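Local coordinates for protein Ispd/ispf bifunctional enzyme (Campylobacter jejuni, PDB 1W55) that catalyses two separate steps of non-mevalonate isoprenoid synthesis, the cytidylyl transfer from CTP to methylerythritol phosphate and the later cyclisation that releases CMP, at residues L26-D31 with L201-P206; V97-V102 with A189-F194; T121-V126 with K141-Q146. All coordinates share one frame; numbering follows the deposited sequence.

Contact 1. Residues L26-D31 with L201-P206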
loop_
_atom_site.group_PDB
_atom_site.type_symbol
_atom_site.label_atom_id
_atom_site.label_comp_id
_atom_site.label_asym_id
_atom_site.label_seq_id
_atom_site.Cartn_x
_atom_site.Cartn_y
_atom_site.Cartn_z
ATOM N N LEU A 26 -13.867 -22.310 7.670
ATOM C CA LEU A 26 -12.807 -21.295 7.680
ATOM C C LEU A 26 -13.442 -19.924 7.628
ATOM O O LEU A 26 -14.410 -19.725 6.877
ATOM C CB LEU A 26 -11.890 -21.431 6.471
ATOM C CG LEU A 26 -11.048 -22.696 6.328
ATOM C CD1 LEU A 26 -10.395 -22.697 4.951
ATOM C CD2 LEU A 26 -10.008 -22.801 7.449
ATOM N N ARG A 27 -12.913 -18.978 8.396
ATOM C CA ARG A 27 -13.498 -17.647 8.411
ATOM C C ARG A 27 -12.895 -16.743 7.350
ATOM O O ARG A 27 -11.684 -16.608 7.248
ATOM C CB ARG A 27 -13.420 -17.004 9.811
ATOM C CG ARG A 27 -14.772 -16.967 10.541
ATOM C CD ARG A 27 -15.472 -18.339 10.622
ATOM N NE ARG A 27 -16.630 -18.353 11.510
ATOM C CZ ARG A 27 -17.132 -19.452 12.071
ATOM N NH1 ARG A 27 -16.590 -20.633 11.825
ATOM N NH2 ARG A 27 -18.186 -19.371 12.874
ATOM N N LEU A 28 -13.768 -16.143 6.558
ATOM C CA LEU A 28 -13.397 -15.166 5.540
ATOM C C LEU A 28 -14.102 -13.895 5.967
ATOM O O LEU A 28 -15.330 -13.802 5.879
ATOM C CB LEU A 28 -13.882 -15.600 4.143
ATOM C CG LEU A 28 -13.552 -17.016 3.638
ATOM C CD1 LEU A 28 -13.891 -17.159 2.152
ATOM C CD2 LEU A 28 -12.105 -17.424 3.900
ATOM N N GLY A 29 -13.342 -12.929 6.475
ATOM C CA GLY A 29 -13.954 -11.806 7.171
ATOM C C GLY A 29 -14.703 -12.356 8.371
ATOM O O GLY A 29 -14.144 -13.159 9.120
ATOM N N ASN A 30 -15.964 -11.943 8.537
ATOM C CA ASN A 30 -16.814 -12.421 9.634
ATOM C C ASN A 30 -17.529 -13.727 9.311
ATOM O O ASN A 30 -18.105 -14.335 10.209
ATOM C CB ASN A 30 -17.888 -11.383 10.015
ATOM C CG ASN A 30 -17.445 -10.428 11.155
ATOM O OD1 ASN A 30 -16.515 -10.712 11.927
ATOM N ND2 ASN A 30 -18.128 -9.287 11.249
ATOM N N ASP A 31 -17.479 -14.161 8.050
ATOM C CA ASP A 31 -18.352 -15.232 7.593
ATOM C C ASP A 31 -17.624 -16.547 7.439
ATOM O O ASP A 31 -16.515 -16.578 6.919
ATOM C CB ASP A 31 -18.977 -14.873 6.231
ATOM C CG ASP A 31 -20.099 -13.864 6.347
ATOM O OD1 ASP A 31 -20.706 -13.746 7.432
ATOM O OD2 ASP A 31 -20.455 -13.145 5.397
ATOM N N LEU A 201 -5.333 -18.525 -3.747
ATOM C CA LEU A 201 -6.516 -17.667 -3.809
ATOM C C LEU A 201 -6.350 -16.404 -2.956
ATOM O O LEU A 201 -5.658 -16.408 -1.941
ATOM C CB LEU A 201 -7.755 -18.447 -3.371
ATOM C CG LEU A 201 -8.194 -19.588 -4.293
ATOM C CD1 LEU A 201 -8.825 -20.716 -3.494
ATOM C CD2 LEU A 201 -9.153 -19.063 -5.352
ATOM N N ASP A 202 -6.990 -15.323 -3.377
ATOM C CA ASP A 202 -6.888 -14.053 -2.660
ATOM C C ASP A 202 -8.065 -13.927 -1.677
ATOM O O ASP A 202 -8.888 -13.014 -1.774
ATOM C CB ASP A 202 -6.819 -12.882 -3.663
ATOM C CG ASP A 202 -6.521 -11.537 -2.998
ATOM O OD1 ASP A 202 -5.732 -11.491 -2.017
ATOM O OD2 ASP A 202 -7.038 -10.467 -3.400
ATOM N N LEU A 203 -8.141 -14.871 -0.743
ATOM C CA LEU A 203 -9.258 -14.947 0.192
ATOM C C LEU A 203 -9.165 -13.882 1.304
ATOM O O LEU A 203 -8.064 -13.532 1.740
ATOM C CB LEU A 203 -9.344 -16.358 0.784
ATOM C CG LEU A 203 -9.713 -17.513 -0.160
ATOM C CD1 LEU A 203 -9.614 -18.855 0.546
ATOM C CD2 LEU A 203 -11.103 -17.340 -0.736
ATOM N N PRO A 204 -10.300 -13.343 1.744
ATOM C CA PRO A 204 -10.295 -12.388 2.868
ATOM C C PRO A 204 -9.890 -13.110 4.154
ATOM O O PRO A 204 -10.425 -14.175 4.433
ATOM C CB PRO A 204 -11.756 -11.916 2.950
ATOM C CG PRO A 204 -12.382 -12.329 1.657
ATOM C CD PRO A 204 -11.657 -13.579 1.222
ATOM N N THR A 205 -8.938 -12.554 4.897
ATOM C CA THR A 205 -8.431 -13.174 6.127
ATOM C C THR A 205 -9.474 -13.083 7.259
ATOM O O THR A 205 -10.360 -12.225 7.207
ATOM C CB THR A 205 -7.116 -12.508 6.543
ATOM O OG1 THR A 205 -7.324 -11.094 6.653
ATOM C CG2 THR A 205 -6.084 -12.636 5.419
ATOM N N PRO A 206 -9.380 -13.952 8.272
ATOM C CA PRO A 206 -10.436 -14.030 9.300
ATOM C C PRO A 206 -10.521 -12.738 10.100
ATOM O O PRO A 206 -9.495 -12.103 10.327
ATOM C CB PRO A 206 -9.970 -15.169 10.224
ATOM C CG PRO A 206 -8.897 -15.901 9.464
ATOM C CD PRO A 206 -8.265 -14.876 8.552
#

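Contact 2. Residues V97-V102 with A189-F194. With C (cytidine-5'-monophosphate), chain D; EDO (1,2-ethanediol), chain F.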
loop_
_atom_site.group_PDB
_atom_site.type_symbol
_atom_site.label_atom_id
_atom_site.label_comp_id
_atom_site.label_asym_id
_atom_site.label_seq_id
_atom_site.Cartn_x
_atom_site.Cartn_y
_atom_site.Cartn_z
ATOM N N VAL A 97 -19.363 -24.807 -3.036
ATOM C CA VAL A 97 -19.026 -23.696 -2.117
ATOM C C VAL A 97 -17.535 -23.452 -2.066
ATOM O O VAL A 97 -17.105 -22.343 -1.770
ATOM C CB VAL A 97 -19.489 -23.867 -0.626
ATOM C CG1 VAL A 97 -20.919 -23.478 -0.443
ATOM C CG2 VAL A 97 -19.179 -25.244 -0.064
ATOM N N ALA A 98 -16.749 -24.487 -2.338
ATOM C CA ALA A 98 -15.297 -24.380 -2.267
ATOM C C ALA A 98 -14.709 -23.539 -3.402
ATOM O O ALA A 98 -13.525 -23.219 -3.378
ATOM C CB ALA A 98 -14.648 -25.762 -2.204
ATOM N N ARG A 99 -15.544 -23.177 -4.376
ATOM C CA ARG A 99 -15.195 -22.168 -5.385
ATOM C C ARG A 99 -15.694 -20.803 -4.905
ATOM O O ARG A 99 -16.812 -20.371 -5.222
ATOM C CB ARG A 99 -15.801 -22.525 -6.746
ATOM C CG ARG A 99 -15.230 -23.795 -7.326
ATOM C CD ARG A 99 -15.856 -24.194 -8.647
ATOM N NE ARG A 99 -15.527 -25.556 -9.054
ATOM C CZ ARG A 99 -14.392 -25.919 -9.656
ATOM N NH1 ARG A 99 -13.458 -25.021 -9.943
ATOM N NH2 ARG A 99 -14.200 -27.189 -9.991
ATOM N N VAL A 100 -14.853 -20.132 -4.129
ATOM C CA VAL A 100 -15.311 -19.034 -3.282
ATOM C C VAL A 100 -15.405 -17.684 -3.979
ATOM O O VAL A 100 -16.365 -16.954 -3.760
ATOM C CB VAL A 100 -14.457 -18.916 -1.993
ATOM C CG1 VAL A 100 -15.093 -17.951 -1.037
ATOM C CG2 VAL A 100 -14.337 -20.258 -1.328
ATOM N N LEU A 101 -14.431 -17.373 -4.826
ATOM C CA LEU A 101 -14.290 -16.029 -5.387
ATOM C C LEU A 101 -14.795 -15.870 -6.826
ATOM O O LEU A 101 -14.269 -15.041 -7.582
ATOM C CB LEU A 101 -12.826 -15.589 -5.323
ATOM C CG LEU A 101 -12.149 -15.429 -3.952
ATOM C CD1 LEU A 101 -10.680 -15.048 -4.140
ATOM C CD2 LEU A 101 -12.866 -14.411 -3.076
ATOM N N VAL A 102 -15.805 -16.649 -7.196
ATOM C CA VAL A 102 -16.410 -16.560 -8.524
ATOM C C VAL A 102 -16.825 -15.117 -8.801
ATOM O O VAL A 102 -17.545 -14.513 -8.004
ATOM C CB VAL A 102 -17.643 -17.493 -8.660
ATOM C CG1 VAL A 102 -18.352 -17.235 -9.973
ATOM C CG2 VAL A 102 -17.225 -18.967 -8.558
ATOM N N ALA A 189 -12.281 -18.901 -9.953
ATOM C CA ALA A 189 -13.290 -19.934 -9.767
ATOM C C ALA A 189 -12.673 -21.276 -9.369
ATOM O O ALA A 189 -13.372 -22.271 -9.304
ATOM C CB ALA A 189 -14.170 -20.062 -11.001
ATOM N N ARG A 190 -11.366 -21.288 -9.101
ATOM C CA ARG A 190 -10.675 -22.474 -8.601
ATOM C C ARG A 190 -11.367 -23.027 -7.361
ATOM O O ARG A 190 -11.918 -22.271 -6.561
ATOM C CB ARG A 190 -9.206 -22.172 -8.257
ATOM C CG ARG A 190 -8.585 -23.187 -7.239
ATOM C CD ARG A 190 -7.172 -22.872 -6.720
ATOM N NE ARG A 190 -6.211 -22.660 -7.801
ATOM C CZ ARG A 190 -5.550 -23.627 -8.437
ATOM N NH1 ARG A 190 -5.735 -24.902 -8.108
ATOM N NH2 ARG A 190 -4.700 -23.311 -9.410
ATOM N N LYS A 191 -11.310 -24.350 -7.205
ATOM C CA LYS A 191 -11.912 -25.028 -6.066
ATOM C C LYS A 191 -10.881 -25.270 -4.967
ATOM O O LYS A 191 -9.853 -25.913 -5.194
ATOM C CB LYS A 191 -12.531 -26.346 -6.527
ATOM C CG LYS A 191 -13.270 -27.136 -5.454
ATOM C CD LYS A 191 -14.118 -28.246 -6.071
ATOM C CE LYS A 191 -13.260 -29.401 -6.559
ATOM N NZ LYS A 191 -13.989 -30.290 -7.519
ATOM N N LEU A 192 -11.151 -24.740 -3.780
ATOM C CA LEU A 192 -10.311 -25.041 -2.628
ATOM C C LEU A 192 -10.437 -26.533 -2.283
ATOM O O LEU A 192 -11.507 -27.020 -1.895
ATOM C CB LEU A 192 -10.656 -24.133 -1.444
ATOM C CG LEU A 192 -10.065 -24.424 -0.064
ATOM C CD1 LEU A 192 -8.549 -24.337 -0.065
ATOM C CD2 LEU A 192 -10.644 -23.467 0.975
ATOM N N THR A 193 -9.343 -27.258 -2.479
ATOM C CA THR A 193 -9.336 -28.708 -2.296
ATOM C C THR A 193 -8.210 -29.139 -1.366
ATOM O O THR A 193 -8.429 -29.916 -0.436
ATOM C CB THR A 193 -9.213 -29.415 -3.664
ATOM O OG1 THR A 193 -10.378 -29.141 -4.443
ATOM C CG2 THR A 193 -9.246 -30.944 -3.497
ATOM N N PHE A 194 -7.015 -28.616 -1.633
ATOM C CA PHE A 194 -5.816 -28.942 -0.880
ATOM C C PHE A 194 -5.415 -27.753 -0.023
ATOM O O PHE A 194 -5.675 -26.602 -0.384
ATOM C CB PHE A 194 -4.669 -29.307 -1.838
ATOM C CG PHE A 194 -5.041 -30.340 -2.874
ATOM C CD1 PHE A 194 -5.423 -29.955 -4.160
ATOM C CD2 PHE A 194 -5.005 -31.699 -2.567
ATOM C CE1 PHE A 194 -5.774 -30.915 -5.127
ATOM C CE2 PHE A 194 -5.350 -32.663 -3.520
ATOM C CZ PHE A 194 -5.735 -32.271 -4.802
HETATM O OP3 C D . -14.761 -31.731 -5.252
HETATM P P C D . -15.833 -32.646 -4.709
HETATM O OP1 C D . -15.393 -33.390 -3.473
HETATM O OP2 C D . -16.544 -33.474 -5.755
HETATM O "O5'" C D . -16.942 -31.648 -4.100
HETATM C "C5'" C D . -17.615 -30.689 -4.902
HETATM C "C4'" C D . -18.690 -29.980 -4.077
HETATM O "O4'" C D . -19.784 -30.855 -3.778
HETATM C "C3'" C D . -18.166 -29.467 -2.750
HETATM O "O3'" C D . -18.627 -28.136 -2.610
HETATM C "C2'" C D . -18.798 -30.356 -1.701
HETATM O "O2'" C D . -19.054 -29.678 -0.477
HETATM C "C1'" C D . -20.081 -30.804 -2.382
HETATM N N1 C D . -20.483 -32.129 -1.913
HETATM C C2 C D . -21.795 -32.301 -1.441
HETATM O O2 C D . -22.600 -31.331 -1.430
HETATM N N3 C D . -22.168 -33.522 -1.005
HETATM C C4 C D . -21.299 -34.568 -1.002
HETATM N N4 C D . -21.700 -35.785 -0.548
HETATM C C5 C D . -19.996 -34.410 -1.464
HETATM C C6 C D . -19.608 -33.158 -1.923
HETATM C C1 EDO F . -16.983 -29.885 -10.399
HETATM O O1 EDO F . -16.122 -29.550 -9.322
HETATM C C2 EDO F . -16.436 -29.307 -11.687
HETATM O O2 EDO F . -15.076 -29.659 -11.805
#

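Contact 3. Residues T121-V126 with K141-Q146. With EDO (1,2-ethanediol), chain F.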
loop_
_atom_site.group_PDB
_atom_site.type_symbol
_atom_site.label_atom_id
_atom_site.label_comp_id
_atom_site.label_asym_id
_atom_site.label_seq_id
_atom_site.Cartn_x
_atom_site.Cartn_y
_atom_site.Cartn_z
ATOM N N THR A 121 -21.277 -24.078 -18.860
ATOM C CA THR A 121 -20.215 -24.308 -17.892
ATOM C C THR A 121 -18.927 -23.590 -18.292
ATOM O O THR A 121 -18.616 -23.478 -19.483
ATOM C CB THR A 121 -19.959 -25.844 -17.724
ATOM O OG1 THR A 121 -18.925 -26.065 -16.753
ATOM C CG2 THR A 121 -19.365 -26.442 -18.975
ATOM N N PRO A 122 -18.188 -23.097 -17.302
ATOM C CA PRO A 122 -16.835 -22.594 -17.537
ATOM C C PRO A 122 -15.839 -23.735 -17.688
ATOM O O PRO A 122 -16.035 -24.830 -17.161
ATOM C CB PRO A 122 -16.526 -21.766 -16.276
ATOM C CG PRO A 122 -17.751 -21.800 -15.430
ATOM C CD PRO A 122 -18.587 -22.958 -15.892
ATOM N N ALA A 123 -14.772 -23.464 -18.429
ATOM C CA ALA A 123 -13.742 -24.443 -18.718
ATOM C C ALA A 123 -12.448 -23.706 -19.014
ATOM O O ALA A 123 -12.461 -22.560 -19.474
ATOM C CB ALA A 123 -14.139 -25.313 -19.898
ATOM N N LEU A 124 -11.340 -24.384 -18.758
ATOM C CA LEU A 124 -10.016 -23.863 -19.021
ATOM C C LEU A 124 -9.241 -24.888 -19.824
ATOM O O LEU A 124 -9.406 -26.088 -19.634
ATOM C CB LEU A 124 -9.279 -23.584 -17.709
ATOM C CG LEU A 124 -9.873 -22.526 -16.782
ATOM C CD1 LEU A 124 -9.155 -22.564 -15.442
ATOM C CD2 LEU A 124 -9.808 -21.134 -17.411
ATOM N N LYS A 125 -8.397 -24.395 -20.723
ATOM C CA LYS A 125 -7.473 -25.229 -21.474
ATOM C C LYS A 125 -6.206 -25.402 -20.648
ATOM O O LYS A 125 -5.997 -24.688 -19.665
ATOM C CB LYS A 125 -7.133 -24.569 -22.815
ATOM C CG LYS A 125 -8.329 -24.319 -23.745
ATOM C CD LYS A 125 -7.870 -23.699 -25.077
ATOM C CE LYS A 125 -8.661 -22.429 -25.415
ATOM N NZ LYS A 125 -8.050 -21.170 -24.860
ATOM N N VAL A 126 -5.353 -26.328 -21.078
ATOM C CA VAL A 126 -4.111 -26.649 -20.393
ATOM C C VAL A 126 -2.941 -26.636 -21.387
ATOM O O VAL A 126 -3.016 -27.263 -22.447
ATOM C CB VAL A 126 -4.200 -28.049 -19.713
ATOM C CG1 VAL A 126 -2.880 -28.429 -19.058
ATOM C CG2 VAL A 126 -5.329 -28.080 -18.688
ATOM N N LYS A 141 -6.449 -31.416 -26.159
ATOM C CA LYS A 141 -7.798 -31.997 -26.081
ATOM C C LYS A 141 -8.372 -32.002 -24.656
ATOM O O LYS A 141 -9.506 -32.464 -24.424
ATOM C CB LYS A 141 -7.795 -33.417 -26.667
ATOM C CG LYS A 141 -7.409 -33.455 -28.150
ATOM C CD LYS A 141 -7.646 -34.836 -28.744
ATOM C CE LYS A 141 -7.516 -34.813 -30.271
ATOM N NZ LYS A 141 -6.614 -35.911 -30.713
ATOM N N ILE A 142 -7.583 -31.495 -23.706
ATOM C CA ILE A 142 -7.989 -31.476 -22.304
ATOM C C ILE A 142 -8.819 -30.242 -21.999
ATOM O O ILE A 142 -8.473 -29.145 -22.435
ATOM C CB ILE A 142 -6.747 -31.535 -21.387
ATOM C CG1 ILE A 142 -6.008 -32.876 -21.559
ATOM C CG2 ILE A 142 -7.121 -31.256 -19.923
ATOM C CD1 ILE A 142 -6.654 -34.079 -20.853
ATOM N N LYS A 143 -9.907 -30.433 -21.253
ATOM C CA LYS A 143 -10.645 -29.339 -20.609
ATOM C C LYS A 143 -10.683 -29.556 -19.096
ATOM O O LYS A 143 -11.024 -30.654 -18.638
ATOM C CB LYS A 143 -12.090 -29.283 -21.111
ATOM C CG LYS A 143 -12.294 -28.511 -22.381
ATOM C CD LYS A 143 -13.776 -28.280 -22.646
ATOM C CE LYS A 143 -14.016 -27.861 -24.088
ATOM N NZ LYS A 143 -13.737 -28.956 -25.069
ATOM N N LEU A 144 -10.348 -28.521 -18.325
ATOM C CA LEU A 144 -10.610 -28.532 -16.884
ATOM C C LEU A 144 -11.909 -27.786 -16.654
ATOM O O LEU A 144 -12.037 -26.616 -17.030
ATOM C CB LEU A 144 -9.473 -27.897 -16.078
ATOM C CG LEU A 144 -8.065 -28.477 -16.254
ATOM C CD1 LEU A 144 -7.071 -27.714 -15.388
ATOM C CD2 LEU A 144 -7.980 -29.983 -15.978
ATOM N N ILE A 145 -12.886 -28.474 -16.068
ATOM C CA ILE A 145 -14.206 -27.902 -15.892
ATOM C C ILE A 145 -14.344 -27.228 -14.523
ATOM O O ILE A 145 -13.782 -27.676 -13.519
ATOM C CB ILE A 145 -15.320 -28.971 -16.106
ATOM C CG1 ILE A 145 -15.159 -29.690 -17.455
ATOM C CG2 ILE A 145 -16.687 -28.343 -16.000
ATOM C CD1 ILE A 145 -15.314 -28.791 -18.707
ATOM N N GLN A 146 -15.105 -26.147 -14.506
ATOM C CA GLN A 146 -15.328 -25.387 -13.294
ATOM C C GLN A 146 -16.832 -25.244 -13.095
ATOM O O GLN A 146 -17.638 -25.787 -13.860
ATOM C CB GLN A 146 -14.662 -24.004 -13.391
ATOM C CG GLN A 146 -13.130 -24.010 -13.527
ATOM C CD GLN A 146 -12.537 -22.598 -13.461
ATOM O OE1 GLN A 146 -13.016 -21.682 -14.143
ATOM N NE2 GLN A 146 -11.509 -22.417 -12.627
HETATM C C1 EDO F . -16.983 -29.885 -10.399
HETATM O O1 EDO F . -16.122 -29.550 -9.322
HETATM C C2 EDO F . -16.436 -29.307 -11.687
HETATM O O2 EDO F . -15.076 -29.659 -11.805
HETATM O O HOH W 1 -6.228 -28.073 -23.267
#

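Contact 1. Residues L26-D31 with L201-P206
G29 and P206 bring the two backbones together in a single bridge, with their CA atoms 4.7 Å apart, and the one hydrogen bond across the contact runs from G29 N to T205 O at 3.2 Å. That bond is bent, 145° at the hydrogen, and the donor stands 55° above the plane of the T205 carbonyl. One residue back, the CA of L28 adds a C-H...O contact to P204 O at 3.3 Å, so two successive carbonyls of 201-206 face the same short piece of 26-31. L28 to D31 form a type II' turn, and G29 takes its positive phi of 61° at the second position.

Of the side chains, L28 packs on L203 and P204. Its CG lies anti to its own carbonyl carbon, and beyond it CD1 meets CD2 of L203 at 4.0 Å, while CB rests by CD of P204 at 4.2 Å. R27 contributes its root: CB touches CB of P206 at 3.9 Å, and the P206 ring lies beside R27 O. In the modelled conformer of R27, NH1 bonds F25 O.

Around the contact, helix 33-42 supplies Y36, which touches both L28 and P204. W368 donates to R27 O, and Y365 of strand 354-365 packs on R27 and P206, joining the hairpin of strands 27-28 and 31-32 to the C-terminal part of the chain.

Contact 2. Residues V97-V102 with A189-F194
The cytidylyltransferase active site is walled here by two loops that meet beside the bound CMP: residues 97-102, which come after strand 91-96, and residues 189-194, which come after strand 180-184. Where R99 approaches K191, their CA atoms are 4.4 Å apart. L192 N donates to A98 O over 2.8 Å in a nearly straight bond (171°), while the CB of A98 lies against CG of K191.

R99 makes the largest single contribution. Its chain, with CD and NE both extended, runs past the A189 carbonyl, whose oxygen accepts from NH1 at 2.8 Å, only 3° out of the guanidinium plane. CB of K191 packs over the centre of one guanidinium face, 3.7 Å above it. The rotation of the group is held by its polar bonds: beside that of NH1, D96 pairs with NE, and D128 of the second subunit with NH2.

K191 leaves the backbone with CG anti to N; a bend at chi3 (74°) turns CE, and NZ ends 2.8 Å from the phosphate oxygen OP3 of CMP, to which it is hydrogen-bonded. NZ also bonds O1 of an ethanediol, probably from the crystallisation liquor, at 2.9 Å, and A127 O of the second subunit accepts from it too. R99 NH2 and K191 NZ are 4.0 Å apart.

K191 is predicted to position methylerythritol phosphate for attack; here its NZ lies at the CMP phosphate. Loops gathered around a nucleotide at the ends of sheet strands are characteristic of the GT-A-like fold of IspD cytidylyltransferases.

Contact 3. Residues T121-V126 with K141-Q146
L124 and L144 form an antiparallel hydrogen-bonded pair: L124 N to L144 O and L144 N to L124 O are both 2.9 Å, with each donor in the plane of its acceptor carbonyl. A123 and I145 are the adjoining non-hydrogen-bonded pair, CA to CA 4.5 Å, where A123 CA also makes a C-H...O contact to L144 O. Further along, Q146 N donates to P122 O at 3.1 Å, but from 46° above the carbonyl plane. An ethanediol O2 donates to the backbone oxygen of I145. The short strand axes run at 131° to each other, a marked departure from antiparallel alignment. Beyond L124 a water takes over from direct pairing: V126 N donates to it, and I142 O, 2.6 Å from the water oxygen, is a probable acceptor.

Among the apolar contacts, V126 crosses L144 at about a right angle, CG2 to CG 3.7 Å. With CG1 anti to N (chi1 177°), CG2 is the branch turned to L144, and the same methyl meets CG2 of I142. On the face of A123 and I145, CB of A123 touches CD1 of I145, and CD of K143 lies beside the same CB.

Q146 lays its side-chain amide against L124, NE2 to CD1 3.7 Å, while NE2 donates to E186 O. T121 OG1 touches CG2 of I145 and is hydrogen-bonded to Q149.

The V126 side chain lies about 5 Å from that of R139, predicted to position methylerythritol phosphate. Strand 119-124 pairs antiparallel with 142-145 and 149-152 and parallel with 180-184; helix 104-111 covers P122 through L106 and L110. Residues I142 to L144 form an antiparallel ladder with a strand of the second subunit, carrying the sheet across the interface with that subunit.

In the fold
All three contacts belong to the cytidylyltransferase part of the chain, and their sequence spans enclose one another: 121-126 with 141-146 innermost, then 97-102 with 189-194, then 26-31 with 201-206. In space contact 2 lies between the others, its centre about 12 Å from that of contact 1 and about 15 Å from that of contact 3, whereas contacts 1 and 3 are about 27 Å apart between centres. Contact 2 touches both neighbours, through V100 and L101 on one side and R99 with A189 on the other. The chain thus connects the hairpin near the C-terminal part, the CMP site, and the sheet edge that meets the second subunit.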